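Long-range contact in macro domain-containing protein (Thermosipho africanus, PDB 7OMU), which joins a DarT-family domain to a macro domain, the latter holding adenosine-5-diphosphoribose in its pocket: residues Arg119-Ile124 with Leu172-Val177. The protein carries 1 engineered substitution. Sequence-based numbering, arbitrary orientation.
Sequences RDDILI and LVPQCV
L172 O is approached by two residues of segment 119-124: L123 N donates to it at 3.0 Å with an N-H...O angle of 162°, and the CA of I122 adds a CH...O contact. The return bond, L172 N to L123 O, is 2.7 Å long. Two reciprocal bonds between the same residues define L123 and L172 as an antiparallel hydrogen-bonded pair; their side chains share one face of the sheet, CB to CB 4.1 Å. Before the strand begins, R119 takes D121 side-on, NE to OD1 at 3.2 Å and NH2 to OD2, both bonds nearly straight and within 4° of the guanidinium plane. Each carboxylate oxygen uses its syn lone pair, and the two in-plane bonds together set how the guanidinium is turned. One face lies against V173, whose CG1, set anti to the backbone N (chi1 -168°), reaches over the centre, 3.6 Å above the plane. The P174 ring slides past R119, CD 4.1 Å from NH2. Strand 170-174 runs between 82-86 and 123-125 in a four-stranded antiparallel sheet of the DarT-like region: V173 pairs with A83, and I124 with Y137 of strand 136-138, by backbone hydrogen bonds, and L123 packs on F82 and I136.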
loop_
_atom_site.group_PDB
_atom_site.type_symbol
_atom_site.label_atom_id
_atom_site.label_comp_id
_atom_site.label_asym_id
_atom_site.label_seq_id
_atom_site.Cartn_x
_atom_site.Cartn_y
_atom_site.Cartn_z
ATOM N N ARG A 119 -15.012 23.208 12.635
ATOM C CA ARG A 119 -15.383 23.017 14.064
ATOM C C ARG A 119 -14.180 23.405 14.931
ATOM O O ARG A 119 -13.040 23.176 14.487
ATOM C CB ARG A 119 -15.846 21.580 14.332
ATOM C CG ARG A 119 -17.287 21.312 13.926
ATOM C CD ARG A 119 -17.743 19.871 14.079
ATOM N NE ARG A 119 -17.810 19.422 15.462
ATOM C CZ ARG A 119 -18.509 18.372 15.900
ATOM N NH1 ARG A 119 -19.225 17.631 15.065
ATOM N NH2 ARG A 119 -18.484 18.067 17.187
ATOM N N ASP A 120 -14.435 23.999 16.101
ATOM C CA ASP A 120 -13.397 24.569 17.006
ATOM C C ASP A 120 -13.310 23.733 18.293
ATOM O O ASP A 120 -12.652 24.200 19.243
ATOM C CB ASP A 120 -13.664 26.053 17.294
ATOM C CG ASP A 120 -15.016 26.343 17.921
ATOM O OD1 ASP A 120 -15.943 25.529 17.727
ATOM O OD2 ASP A 120 -15.135 27.388 18.594
ATOM N N ASP A 121 -13.929 22.545 18.324
ATOM C CA ASP A 121 -13.883 21.604 19.478
ATOM C C ASP A 121 -13.184 20.303 19.058
ATOM O O ASP A 121 -13.231 19.328 19.836
ATOM C CB ASP A 121 -15.288 21.330 20.025
ATOM C CG ASP A 121 -16.176 20.517 19.096
ATOM O OD1 ASP A 121 -16.102 20.734 17.866
ATOM O OD2 ASP A 121 -16.930 19.665 19.608
ATOM N N ILE A 122 -12.562 20.294 17.875
ATOM C CA ILE A 122 -11.839 19.118 17.309
ATOM C C ILE A 122 -10.387 19.163 17.773
ATOM O O ILE A 122 -9.940 20.224 18.249
ATOM C CB ILE A 122 -11.907 19.085 15.771
ATOM C CG1 ILE A 122 -11.149 20.257 15.140
ATOM C CG2 ILE A 122 -13.350 18.999 15.307
ATOM C CD1 ILE A 122 -10.837 20.073 13.676
ATOM N N LEU A 123 -9.688 18.044 17.587
ATOM C CA LEU A 123 -8.235 17.888 17.839
ATOM C C LEU A 123 -7.584 17.300 16.584
ATOM O O LEU A 123 -8.290 16.629 15.804
ATOM C CB LEU A 123 -8.030 16.977 19.051
ATOM C CG LEU A 123 -8.811 17.357 20.305
ATOM C CD1 LEU A 123 -8.733 16.252 21.341
ATOM C CD2 LEU A 123 -8.309 18.660 20.893
ATOM N N ILE A 124 -6.290 17.568 16.409
ATOM C CA ILE A 124 -5.473 17.107 15.253
ATOM C C ILE A 124 -4.182 16.498 15.801
ATOM O O ILE A 124 -3.461 17.192 16.548
ATOM C CB ILE A 124 -5.234 18.270 14.272
ATOM C CG1 ILE A 124 -6.555 18.697 13.623
ATOM C CG2 ILE A 124 -4.184 17.906 13.233
ATOM C CD1 ILE A 124 -6.462 19.930 12.760
ATOM N N LEU A 172 -9.498 14.242 15.347
ATOM C CA LEU A 172 -10.346 13.633 16.409
ATOM C C LEU A 172 -11.562 14.532 16.666
ATOM O O LEU A 172 -11.377 15.661 17.156
ATOM C CB LEU A 172 -9.517 13.448 17.682
ATOM C CG LEU A 172 -8.229 12.645 17.520
ATOM C CD1 LEU A 172 -7.460 12.611 18.827
ATOM C CD2 LEU A 172 -8.513 11.235 17.033
ATOM N N VAL A 173 -12.757 14.045 16.319
ATOM C CA VAL A 173 -14.058 14.754 16.494
ATOM C C VAL A 173 -14.755 14.124 17.694
ATOM O O VAL A 173 -14.930 12.907 17.731
ATOM C CB VAL A 173 -14.929 14.662 15.227
ATOM C CG1 VAL A 173 -16.106 15.614 15.288
ATOM C CG2 VAL A 173 -14.128 14.911 13.963
ATOM N N PRO A 174 -15.160 14.920 18.712
ATOM C CA PRO A 174 -15.731 14.359 19.936
ATOM C C PRO A 174 -17.153 13.814 19.741
ATOM O O PRO A 174 -17.890 14.359 18.944
ATOM C CB PRO A 174 -15.699 15.544 20.914
ATOM C CG PRO A 174 -15.802 16.768 20.023
ATOM C CD PRO A 174 -15.074 16.390 18.750
ATOM N N GLN A 175 -17.465 12.737 20.470
ATOM C CA GLN A 175 -18.802 12.096 20.602
ATOM C C GLN A 175 -19.218 11.460 19.273
ATOM O O GLN A 175 -19.130 10.223 19.178
ATOM C CB GLN A 175 -19.844 13.093 21.107
ATOM C CG GLN A 175 -21.148 12.433 21.532
ATOM C CD GLN A 175 -22.064 13.433 22.189
ATOM O OE1 GLN A 175 -22.112 13.546 23.412
ATOM N NE2 GLN A 175 -22.781 14.183 21.370
ATOM N N CYS A 176 -19.678 12.253 18.299
ATOM C CA CYS A 176 -20.202 11.741 17.004
ATOM C C CYS A 176 -19.828 12.687 15.855
ATOM O O CYS A 176 -19.377 13.820 16.115
ATOM C CB CYS A 176 -21.710 11.522 17.068
ATOM S SG CYS A 176 -22.683 12.909 16.431
ATOM N N VAL A 177 -19.991 12.203 14.624
ATOM C CA VAL A 177 -19.895 12.992 13.365
ATOM C C VAL A 177 -21.259 12.924 12.675
ATOM O O VAL A 177 -21.666 11.805 12.294
ATOM C CB VAL A 177 -18.789 12.466 12.436
ATOM C CG1 VAL A 177 -18.700 13.288 11.162
ATOM C CG2 VAL A 177 -17.442 12.409 13.133
#